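Local coordinates for CYCLIN domain-containing protein (Chaetomium thermophilum, PDB 6Z3U) that probably acts as the cyclin subunit of the CDK-activating kinase complex, regulating its cyclin-dependent serine/threonine kinase partner, at residues N36-L47 and L77-E86; M135-K145 and I168-I179. All blocks are in the same frame, centred on the assembly; numbering follows the deposited sequence.

Contact 1. Residues N36-L47 and L77-E86; sequences NAAARARITERL and LPEFLTPAEE
Asn36, on helix 25-48, reaches across to Leu81, Pro83 and Glu86, where an extended segment, 77-82, enters helix 83-103. In this all-helical cyclin-family protein the segment runs along helix 25-48, its contacts advancing with successive turns: Asn36 meets Pro83, Arg40 meets Phe80 and Thr44 meets Leu77. Asn36 CB lies 3.4 Å from Glu86 OE1. With Asn36 CG anti to the backbone N (chi1 163°), the amide is carried toward Pro83 and the Leu81 carbonyl. Asn36 OD1 lies against the Pro83 ring, 3.8 Å from Pro83 CG, whereas ND2 turns to two acceptors. One N-H of Asn36 ND2 runs almost straight (170°) to Glu86 OE1 at 2.5 Å, meeting it on the syn side, and ND2 also donates to Leu81 O at 3.0 Å. Both acceptors lie near the amide plane, which fixes the rotation of the group, although the donor sits above the carbonyl plane of Leu81. An alanine here would lack both donors and is likely to leave the Leu81 carbonyl and the Glu86 carboxylate without these mates in a buried spot. Met128 packs on both Asn36 and Glu86.

Further along, Phe80 points toward the helix, its ring meeting Arg40, Ile43 and Thr44. Arg40 CG makes a CH-pi contact over one ring face, 3.7 Å from the Phe80 centroid and 26° off the normal, and Ile43 CG2 sits at the ring edge, 3.9 Å from Phe80 CE1. Beyond the ring, Leu47 CD1 lies 3.6 Å from Pro78 CD, on the proline ring, and Thr44 CG2 touches Leu77 CD1. The Thr44 hydroxyl beside Phe80 CZ donates back to its own helix: OG1 reaches Arg40 O at 2.8 Å, on the opposite face of that carbonyl from Thr44 N.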
loop_
_atom_site.group_PDB
_atom_site.type_symbol
_atom_site.label_atom_id
_atom_site.label_comp_id
_atom_site.label_asym_id
_atom_site.label_seq_id
_atom_site.Cartn_x
_atom_site.Cartn_y
_atom_site.Cartn_z
ATOM N N ASN A 36 -25.539 -15.181 -2.830
ATOM C CA ASN A 36 -26.818 -15.237 -2.127
ATOM C C ASN A 36 -27.432 -16.625 -2.199
ATOM O O ASN A 36 -27.909 -17.150 -1.189
ATOM C CB ASN A 36 -27.773 -14.202 -2.736
ATOM C CG ASN A 36 -29.230 -14.448 -2.373
ATOM O OD1 ASN A 36 -29.895 -15.266 -3.003
ATOM N ND2 ASN A 36 -29.747 -13.693 -1.404
ATOM N N ALA A 37 -27.433 -17.238 -3.391
ATOM C CA ALA A 37 -28.022 -18.562 -3.549
ATOM C C ALA A 37 -27.265 -19.607 -2.738
ATOM O O ALA A 37 -27.880 -20.469 -2.099
ATOM C CB ALA A 37 -28.047 -18.949 -5.028
ATOM N N ALA A 38 -25.929 -19.554 -2.761
ATOM C CA ALA A 38 -25.139 -20.493 -1.971
ATOM C C ALA A 38 -25.393 -20.299 -0.483
ATOM O O ALA A 38 -25.528 -21.274 0.263
ATOM C CB ALA A 38 -23.651 -20.332 -2.286
ATOM N N ALA A 39 -25.453 -19.040 -0.033
ATOM C CA ALA A 39 -25.777 -18.763 1.362
ATOM C C ALA A 39 -27.165 -19.279 1.709
ATOM O O ALA A 39 -27.385 -19.808 2.805
ATOM C CB ALA A 39 -25.692 -17.262 1.635
ATOM N N ARG A 40 -28.117 -19.133 0.782
ATOM C CA ARG A 40 -29.464 -19.638 1.016
ATOM C C ARG A 40 -29.429 -21.144 1.243
ATOM O O ARG A 40 -30.071 -21.661 2.163
ATOM C CB ARG A 40 -30.360 -19.320 -0.181
ATOM C CG ARG A 40 -31.844 -19.120 0.144
ATOM C CD ARG A 40 -32.671 -19.304 -1.121
ATOM N NE ARG A 40 -32.404 -18.305 -2.151
ATOM C CZ ARG A 40 -32.603 -18.518 -3.450
ATOM N NH1 ARG A 40 -32.339 -17.565 -4.332
ATOM N NH2 ARG A 40 -33.024 -19.706 -3.873
ATOM N N ALA A 41 -28.667 -21.862 0.409
ATOM C CA ALA A 41 -28.564 -23.312 0.531
ATOM C C ALA A 41 -27.848 -23.713 1.810
ATOM O O ALA A 41 -28.234 -24.692 2.460
ATOM C CB ALA A 41 -27.833 -23.885 -0.684
ATOM N N ARG A 42 -26.804 -22.973 2.188
ATOM C CA ARG A 42 -26.028 -23.332 3.370
ATOM C C ARG A 42 -26.836 -23.140 4.647
ATOM O O ARG A 42 -26.796 -23.990 5.544
ATOM C CB ARG A 42 -24.737 -22.511 3.421
ATOM C CG ARG A 42 -23.691 -22.952 2.408
ATOM C CD ARG A 42 -22.330 -22.311 2.664
ATOM N NE ARG A 42 -22.245 -20.935 2.179
ATOM C CZ ARG A 42 -22.408 -19.850 2.933
ATOM N NH1 ARG A 42 -22.302 -18.649 2.383
ATOM N NH2 ARG A 42 -22.677 -19.957 4.229
ATOM N N ILE A 43 -27.575 -22.033 4.749
ATOM C CA ILE A 43 -28.383 -21.789 5.940
ATOM C C ILE A 43 -29.551 -22.767 5.998
ATOM O O ILE A 43 -29.941 -23.224 7.079
ATOM C CB ILE A 43 -28.864 -20.327 5.973
ATOM C CG1 ILE A 43 -27.666 -19.372 6.009
ATOM C CG2 ILE A 43 -29.765 -20.095 7.179
ATOM C CD1 ILE A 43 -28.026 -17.916 5.796
ATOM N N THR A 44 -30.126 -23.101 4.841
ATOM C CA THR A 44 -31.245 -24.035 4.807
ATOM C C THR A 44 -30.830 -25.409 5.320
ATOM O O THR A 44 -31.536 -26.024 6.125
ATOM C CB THR A 44 -31.795 -24.135 3.380
ATOM O OG1 THR A 44 -32.389 -22.888 3.002
ATOM C CG2 THR A 44 -32.833 -25.240 3.274
ATOM N N GLU A 45 -29.681 -25.908 4.859
ATOM C CA GLU A 45 -29.199 -27.207 5.317
ATOM C C GLU A 45 -29.013 -27.233 6.830
ATOM O O GLU A 45 -29.387 -28.209 7.492
ATOM C CB GLU A 45 -27.884 -27.542 4.610
ATOM C CG GLU A 45 -27.288 -28.891 4.982
ATOM C CD GLU A 45 -26.036 -29.219 4.182
ATOM O OE1 GLU A 45 -25.579 -28.354 3.406
ATOM O OE2 GLU A 45 -25.510 -30.343 4.331
ATOM N N ARG A 46 -28.445 -26.165 7.394
ATOM C CA ARG A 46 -28.199 -26.122 8.833
ATOM C C ARG A 46 -29.501 -26.150 9.625
ATOM O O ARG A 46 -29.590 -26.816 10.662
ATOM C CB ARG A 46 -27.380 -24.878 9.183
ATOM C CG ARG A 46 -27.351 -24.515 10.668
ATOM C CD ARG A 46 -26.604 -25.566 11.471
ATOM N NE ARG A 46 -26.718 -25.352 12.910
ATOM C CZ ARG A 46 -25.863 -25.827 13.814
ATOM N NH1 ARG A 46 -26.053 -25.578 15.102
ATOM N NH2 ARG A 46 -24.816 -26.549 13.435
ATOM N N LEU A 47 -30.519 -25.426 9.155
ATOM C CA LEU A 47 -31.747 -25.280 9.931
ATOM C C LEU A 47 -32.413 -26.626 10.195
ATOM O O LEU A 47 -32.967 -26.847 11.278
ATOM C CB LEU A 47 -32.713 -24.339 9.211
ATOM C CG LEU A 47 -32.387 -22.844 9.291
ATOM C CD1 LEU A 47 -33.366 -22.041 8.442
ATOM C CD2 LEU A 47 -32.388 -22.348 10.731
ATOM N N LEU A 77 -39.116 -23.286 6.949
ATOM C CA LEU A 77 -38.002 -22.406 6.638
ATOM C C LEU A 77 -38.473 -20.955 6.541
ATOM O O LEU A 77 -39.639 -20.692 6.240
ATOM C CB LEU A 77 -37.353 -22.822 5.323
ATOM C CG LEU A 77 -36.589 -24.148 5.336
ATOM C CD1 LEU A 77 -36.257 -24.582 3.918
ATOM C CD2 LEU A 77 -35.320 -24.030 6.172
ATOM N N PRO A 78 -37.588 -19.996 6.795
ATOM C CA PRO A 78 -37.963 -18.585 6.693
ATOM C C PRO A 78 -37.783 -18.044 5.278
ATOM O O PRO A 78 -37.264 -18.714 4.384
ATOM C CB PRO A 78 -36.993 -17.906 7.668
ATOM C CG PRO A 78 -35.759 -18.737 7.576
ATOM C CD PRO A 78 -36.219 -20.160 7.322
ATOM N N GLU A 79 -38.231 -16.804 5.096
ATOM C CA GLU A 79 -38.068 -16.103 3.829
ATOM C C GLU A 79 -36.674 -15.491 3.768
ATOM O O GLU A 79 -36.327 -14.646 4.599
ATOM C CB GLU A 79 -39.132 -15.018 3.676
ATOM C CG GLU A 79 -40.546 -15.476 3.968
ATOM C CD GLU A 79 -41.530 -14.323 3.969
ATOM O OE1 GLU A 79 -42.584 -14.437 4.633
ATOM O OE2 GLU A 79 -41.238 -13.299 3.314
ATOM N N PHE A 80 -35.876 -15.917 2.794
ATOM C CA PHE A 80 -34.521 -15.408 2.634
ATOM C C PHE A 80 -34.530 -14.129 1.803
ATOM O O PHE A 80 -35.411 -13.915 0.968
ATOM C CB PHE A 80 -33.635 -16.465 1.974
ATOM C CG PHE A 80 -33.471 -17.710 2.798
ATOM C CD1 PHE A 80 -32.494 -17.793 3.777
ATOM C CD2 PHE A 80 -34.302 -18.798 2.596
ATOM C CE1 PHE A 80 -32.351 -18.937 4.536
ATOM C CE2 PHE A 80 -34.161 -19.945 3.351
ATOM C CZ PHE A 80 -33.185 -20.014 4.322
ATOM N N LEU A 81 -33.532 -13.279 2.039
ATOM C CA LEU A 81 -33.442 -12.010 1.327
ATOM C C LEU A 81 -33.221 -12.231 -0.165
ATOM O O LEU A 81 -32.537 -13.172 -0.577
ATOM C CB LEU A 81 -32.308 -11.159 1.900
ATOM C CG LEU A 81 -32.488 -10.569 3.299
ATOM C CD1 LEU A 81 -31.388 -9.561 3.585
ATOM C CD2 LEU A 81 -33.852 -9.907 3.438
ATOM N N THR A 82 -33.812 -11.346 -0.979
ATOM C CA THR A 82 -33.583 -11.355 -2.415
ATOM C C THR A 82 -32.235 -10.704 -2.727
ATOM O O THR A 82 -31.805 -9.790 -2.018
ATOM C CB THR A 82 -34.694 -10.589 -3.132
ATOM O OG1 THR A 82 -35.873 -10.576 -2.319
ATOM C CG2 THR A 82 -35.029 -11.222 -4.469
ATOM N N PRO A 83 -31.542 -11.159 -3.779
ATOM C CA PRO A 83 -30.274 -10.502 -4.148
ATOM C C PRO A 83 -30.377 -8.986 -4.228
ATOM O O PRO A 83 -29.441 -8.286 -3.827
ATOM C CB PRO A 83 -29.950 -11.128 -5.512
ATOM C CG PRO A 83 -30.566 -12.486 -5.453
ATOM C CD PRO A 83 -31.814 -12.344 -4.615
ATOM N N ALA A 84 -31.494 -8.459 -4.736
ATOM C CA ALA A 84 -31.680 -7.012 -4.782
ATOM C C ALA A 84 -31.846 -6.434 -3.383
ATOM O O ALA A 84 -31.276 -5.382 -3.071
ATOM C CB ALA A 84 -32.889 -6.666 -5.653
ATOM N N GLU A 85 -32.621 -7.106 -2.527
ATOM C CA GLU A 85 -32.745 -6.663 -1.142
ATOM C C GLU A 85 -31.424 -6.794 -0.400
ATOM O O GLU A 85 -31.133 -5.995 0.496
ATOM C CB GLU A 85 -33.825 -7.468 -0.422
ATOM C CG GLU A 85 -35.227 -7.268 -0.972
ATOM C CD GLU A 85 -36.267 -8.105 -0.250
ATOM O OE1 GLU A 85 -37.452 -7.708 -0.248
ATOM O OE2 GLU A 85 -35.900 -9.160 0.314
ATOM N N GLU A 86 -30.617 -7.792 -0.759
ATOM C CA GLU A 86 -29.286 -7.920 -0.180
ATOM C C GLU A 86 -28.419 -6.738 -0.589
ATOM O O GLU A 86 -27.751 -6.122 0.249
ATOM C CB GLU A 86 -28.662 -9.245 -0.620
ATOM C CG GLU A 86 -27.856 -9.961 0.453
ATOM C CD GLU A 86 -27.389 -11.335 0.008
ATOM O OE1 GLU A 86 -28.224 -12.261 -0.028
ATOM O OE2 GLU A 86 -26.189 -11.493 -0.294
#

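Contact 2. Residues M135-K145 and I168-I179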
loop_
_atom_site.group_PDB
_atom_site.type_symbol
_atom_site.label_atom_id
_atom_site.label_comp_id
_atom_site.label_asym_id
_atom_site.label_seq_id
_atom_site.Cartn_x
_atom_site.Cartn_y
_atom_site.Cartn_z
ATOM N N MET A 135 -19.692 -5.399 10.481
ATOM C CA MET A 135 -18.687 -5.248 9.436
ATOM C C MET A 135 -18.502 -3.793 9.028
ATOM O O MET A 135 -17.439 -3.435 8.509
ATOM C CB MET A 135 -19.071 -6.081 8.211
ATOM C CG MET A 135 -19.074 -7.589 8.441
ATOM S SD MET A 135 -17.469 -8.269 8.912
ATOM C CE MET A 135 -17.617 -8.262 10.695
ATOM N N LEU A 136 -19.509 -2.946 9.250
ATOM C CA LEU A 136 -19.361 -1.523 8.963
ATOM C C LEU A 136 -18.217 -0.925 9.773
ATOM O O LEU A 136 -17.353 -0.227 9.231
ATOM C CB LEU A 136 -20.679 -0.801 9.256
ATOM C CG LEU A 136 -20.747 0.710 9.032
ATOM C CD1 LEU A 136 -22.195 1.128 8.833
ATOM C CD2 LEU A 136 -20.132 1.488 10.185
ATOM N N LEU A 137 -18.194 -1.197 11.079
ATOM C CA LEU A 137 -17.121 -0.683 11.923
ATOM C C LEU A 137 -15.786 -1.331 11.580
ATOM O O LEU A 137 -14.741 -0.671 11.619
ATOM C CB LEU A 137 -17.464 -0.911 13.394
ATOM C CG LEU A 137 -18.404 0.120 14.018
ATOM C CD1 LEU A 137 -18.973 -0.387 15.333
ATOM C CD2 LEU A 137 -17.665 1.430 14.224
ATOM N N VAL A 138 -15.797 -2.624 11.247
ATOM C CA VAL A 138 -14.556 -3.318 10.917
ATOM C C VAL A 138 -13.920 -2.716 9.672
ATOM O O VAL A 138 -12.698 -2.533 9.607
ATOM C CB VAL A 138 -14.823 -4.824 10.739
ATOM C CG1 VAL A 138 -13.552 -5.540 10.327
ATOM C CG2 VAL A 138 -15.394 -5.419 12.022
ATOM N N ALA A 139 -14.736 -2.394 8.666
ATOM C CA ALA A 139 -14.197 -1.825 7.435
ATOM C C ALA A 139 -13.558 -0.464 7.676
ATOM O O ALA A 139 -12.592 -0.105 6.994
ATOM C CB ALA A 139 -15.301 -1.712 6.383
ATOM N N LEU A 140 -14.088 0.308 8.628
ATOM C CA LEU A 140 -13.469 1.585 8.972
ATOM C C LEU A 140 -12.165 1.377 9.733
ATOM O O LEU A 140 -11.172 2.066 9.475
ATOM C CB LEU A 140 -14.439 2.431 9.794
ATOM C CG LEU A 140 -15.499 3.200 9.003
ATOM C CD1 LEU A 140 -16.620 3.659 9.917
ATOM C CD2 LEU A 140 -14.882 4.387 8.296
ATOM N N PHE A 141 -12.146 0.431 10.673
ATOM C CA PHE A 141 -10.935 0.182 11.447
ATOM C C PHE A 141 -9.828 -0.382 10.566
ATOM O O PHE A 141 -8.675 0.057 10.644
ATOM C CB PHE A 141 -11.238 -0.771 12.601
ATOM C CG PHE A 141 -10.060 -1.038 13.491
ATOM C CD1 PHE A 141 -9.561 -0.046 14.317
ATOM C CD2 PHE A 141 -9.457 -2.283 13.507
ATOM C CE1 PHE A 141 -8.479 -0.290 15.138
ATOM C CE2 PHE A 141 -8.379 -2.534 14.327
ATOM C CZ PHE A 141 -7.889 -1.536 15.144
ATOM N N PHE A 142 -10.157 -1.363 9.724
ATOM C CA PHE A 142 -9.155 -1.935 8.833
ATOM C C PHE A 142 -8.783 -0.964 7.718
ATOM O O PHE A 142 -7.653 -1.001 7.215
ATOM C CB PHE A 142 -9.669 -3.253 8.256
ATOM C CG PHE A 142 -8.582 -4.178 7.794
ATOM C CD1 PHE A 142 -7.661 -4.689 8.693
ATOM C CD2 PHE A 142 -8.491 -4.553 6.464
ATOM C CE1 PHE A 142 -6.663 -5.545 8.274
ATOM C CE2 PHE A 142 -7.495 -5.411 6.038
ATOM C CZ PHE A 142 -6.580 -5.908 6.944
ATOM N N GLY A 143 -9.711 -0.092 7.321
ATOM C CA GLY A 143 -9.383 0.922 6.331
ATOM C C GLY A 143 -8.314 1.882 6.817
ATOM O O GLY A 143 -7.455 2.312 6.045
ATOM N N CYS A 144 -8.357 2.236 8.103
ATOM C CA CYS A 144 -7.293 3.051 8.680
ATOM C C CYS A 144 -5.941 2.372 8.504
ATOM O O CYS A 144 -4.997 2.962 7.965
ATOM C CB CYS A 144 -7.572 3.304 10.163
ATOM S SG CYS A 144 -8.940 4.433 10.507
ATOM N N LYS A 145 -5.839 1.119 8.950
ATOM C CA LYS A 145 -4.577 0.394 8.855
ATOM C C LYS A 145 -4.089 0.339 7.414
ATOM O O LYS A 145 -2.910 0.582 7.133
ATOM C CB LYS A 145 -4.752 -1.014 9.422
ATOM C CG LYS A 145 -5.092 -1.050 10.905
ATOM C CD LYS A 145 -5.136 -2.477 11.431
ATOM C CE LYS A 145 -5.128 -2.507 12.949
ATOM N NZ LYS A 145 -5.212 -3.894 13.486
ATOM N N ILE A 168 -15.244 -5.507 17.660
ATOM C CA ILE A 168 -14.748 -5.037 16.369
ATOM C C ILE A 168 -13.593 -5.898 15.871
ATOM O O ILE A 168 -13.506 -6.200 14.678
ATOM C CB ILE A 168 -14.336 -3.553 16.480
ATOM C CG1 ILE A 168 -15.534 -2.699 16.908
ATOM C CG2 ILE A 168 -13.776 -3.055 15.156
ATOM C CD1 ILE A 168 -15.196 -1.252 17.208
ATOM N N LEU A 169 -12.691 -6.306 16.768
ATOM C CA LEU A 169 -11.546 -7.109 16.352
ATOM C C LEU A 169 -11.973 -8.463 15.804
ATOM O O LEU A 169 -11.294 -9.023 14.936
ATOM C CB LEU A 169 -10.590 -7.305 17.528
ATOM C CG LEU A 169 -9.978 -6.043 18.134
ATOM C CD1 LEU A 169 -9.114 -6.409 19.329
ATOM C CD2 LEU A 169 -9.169 -5.282 17.103
ATOM N N ALA A 170 -13.088 -9.007 16.298
ATOM C CA ALA A 170 -13.514 -10.340 15.888
ATOM C C ALA A 170 -13.713 -10.449 14.384
ATOM O O ALA A 170 -13.632 -11.554 13.838
ATOM C CB ALA A 170 -14.812 -10.721 16.602
ATOM N N GLY A 171 -13.978 -9.337 13.705
ATOM C CA GLY A 171 -14.236 -9.367 12.282
ATOM C C GLY A 171 -13.061 -8.914 11.440
ATOM O O GLY A 171 -13.121 -8.981 10.210
ATOM N N GLU A 172 -11.987 -8.449 12.084
ATOM C CA GLU A 172 -10.860 -7.897 11.337
ATOM C C GLU A 172 -10.283 -8.926 10.371
ATOM O O GLU A 172 -10.210 -8.689 9.160
ATOM C CB GLU A 172 -9.780 -7.398 12.299
ATOM C CG GLU A 172 -8.694 -6.577 11.609
ATOM C CD GLU A 172 -7.541 -6.215 12.529
ATOM O OE1 GLU A 172 -6.954 -5.127 12.345
ATOM O OE2 GLU A 172 -7.215 -7.016 13.431
ATOM N N PHE A 173 -9.862 -10.083 10.890
ATOM C CA PHE A 173 -9.274 -11.099 10.023
ATOM C C PHE A 173 -10.305 -11.645 9.045
ATOM O O PHE A 173 -9.972 -11.975 7.900
ATOM C CB PHE A 173 -8.679 -12.231 10.857
ATOM C CG PHE A 173 -7.804 -13.163 10.069
ATOM C CD1 PHE A 173 -6.668 -12.690 9.430
ATOM C CD2 PHE A 173 -8.114 -14.508 9.964
ATOM C CE1 PHE A 173 -5.858 -13.540 8.703
ATOM C CE2 PHE A 173 -7.309 -15.365 9.238
ATOM C CZ PHE A 173 -6.178 -14.880 8.606
ATOM N N LEU A 174 -11.557 -11.760 9.481
ATOM C CA LEU A 174 -12.616 -12.188 8.573
ATOM C C LEU A 174 -12.711 -11.250 7.374
ATOM O O LEU A 174 -12.784 -11.695 6.224
ATOM C CB LEU A 174 -13.944 -12.252 9.327
ATOM C CG LEU A 174 -15.132 -12.822 8.551
ATOM C CD1 LEU A 174 -14.917 -14.301 8.241
ATOM C CD2 LEU A 174 -16.425 -12.611 9.329
ATOM N N LEU A 175 -12.696 -9.939 7.628
ATOM C CA LEU A 175 -12.721 -8.976 6.532
ATOM C C LEU A 175 -11.516 -9.155 5.620
ATOM O O LEU A 175 -11.638 -9.079 4.391
ATOM C CB LEU A 175 -12.765 -7.553 7.091
ATOM C CG LEU A 175 -12.653 -6.413 6.078
ATOM C CD1 LEU A 175 -13.891 -6.352 5.194
ATOM C CD2 LEU A 175 -12.427 -5.085 6.786
ATOM N N CYS A 176 -10.341 -9.398 6.203
ATOM C CA CYS A 176 -9.136 -9.537 5.394
ATOM C C CYS A 176 -9.292 -10.659 4.377
ATOM O O CYS A 176 -8.928 -10.501 3.206
ATOM C CB CYS A 176 -7.930 -9.784 6.299
ATOM S SG CYS A 176 -6.330 -9.491 5.512
ATOM N N GLN A 177 -9.845 -11.796 4.802
ATOM C CA GLN A 177 -10.103 -12.881 3.863
ATOM C C GLN A 177 -11.149 -12.480 2.830
ATOM O O GLN A 177 -11.009 -12.794 1.642
ATOM C CB GLN A 177 -10.562 -14.134 4.611
ATOM C CG GLN A 177 -9.621 -14.623 5.702
ATOM C CD GLN A 177 -10.206 -15.784 6.496
ATOM O OE1 GLN A 177 -10.024 -16.943 6.130
ATOM N NE2 GLN A 177 -10.800 -15.482 7.647
ATOM N N GLY A 178 -12.198 -11.779 3.261
ATOM C CA GLY A 178 -13.270 -11.436 2.342
ATOM C C GLY A 178 -12.794 -10.603 1.169
ATOM O O GLY A 178 -13.206 -10.829 0.027
ATOM N N ILE A 179 -11.913 -9.635 1.429
ATOM C CA ILE A 179 -11.393 -8.763 0.380
ATOM C C ILE A 179 -10.227 -9.451 -0.319
ATOM O O ILE A 179 -9.537 -8.843 -1.146
ATOM C CB ILE A 179 -10.973 -7.392 0.944
ATOM C CG1 ILE A 179 -9.843 -7.540 1.966
ATOM C CG2 ILE A 179 -12.169 -6.697 1.576
ATOM C CD1 ILE A 179 -9.276 -6.217 2.438
#
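Val138 is wedged between Ile168, Gly171 and Leu175. Its CG2 rests 3.4 Å from Ile168 O, while CG1, anti to the backbone N (chi1 177°), lies 3.7 Å from Leu175 CD2. That same Leu175 methyl touches Phe142 CB at 3.6 Å, tying two successive turns of helix 132-146 to one leucine. The Phe142 ring then reaches past Glu172 CG to Cys176 SG, a sulfur-aromatic contact met obliquely, with Ile179 CD1 at its edge. Met135 CE, at the other end, comes 3.9 Å from Gly171 CA.

Above this apolar layer Lys145 NZ and Glu172 OE1 form a salt bridge. The modelled separation of 2.4 Å is doubtfully short; the extended lysine chain brings NZ to OE1, crossing the glutamate at about a right angle. OE1 also lies in the plane of the Phe142 ring, at its edge.

The axes of 135-145 and 172-178 come within 9.7 Å and cross at -79°, which sets most of these groups. Phe121 of helix 108-124 backs Met135 and Leu175. Outward, in the kinase chain, Lys145 NZ donates to the carbonyls of Asp132 and Met134, and Glu172 OE2 accepts from Met134 N. A lysine-glutamate pair presented to the kinase backbone is a hallmark of the cyclin box.

Contact 2 is core, with none of its touching residues exposed, whereas the centre of contact 1 is about 22 Å from the centre of the chain and that contact is only partly buried. Their centres are about 24 Å apart and they do not touch. Contact 1 fastens an extended segment to a helix; its polar grip is one asparagine amide, beside packing round Phe80 and the leucines. Contact 2 crosses two helices over aliphatic and aromatic side chains, with a charged pair at the kinase interface. Helix 83-103 joins them: its first turn belongs to contact 1, and its Leu97 packs on Ala139 and Leu140. The kinase chain bonds to residues of contact 2 but merely packs on Arg42 at contact 1.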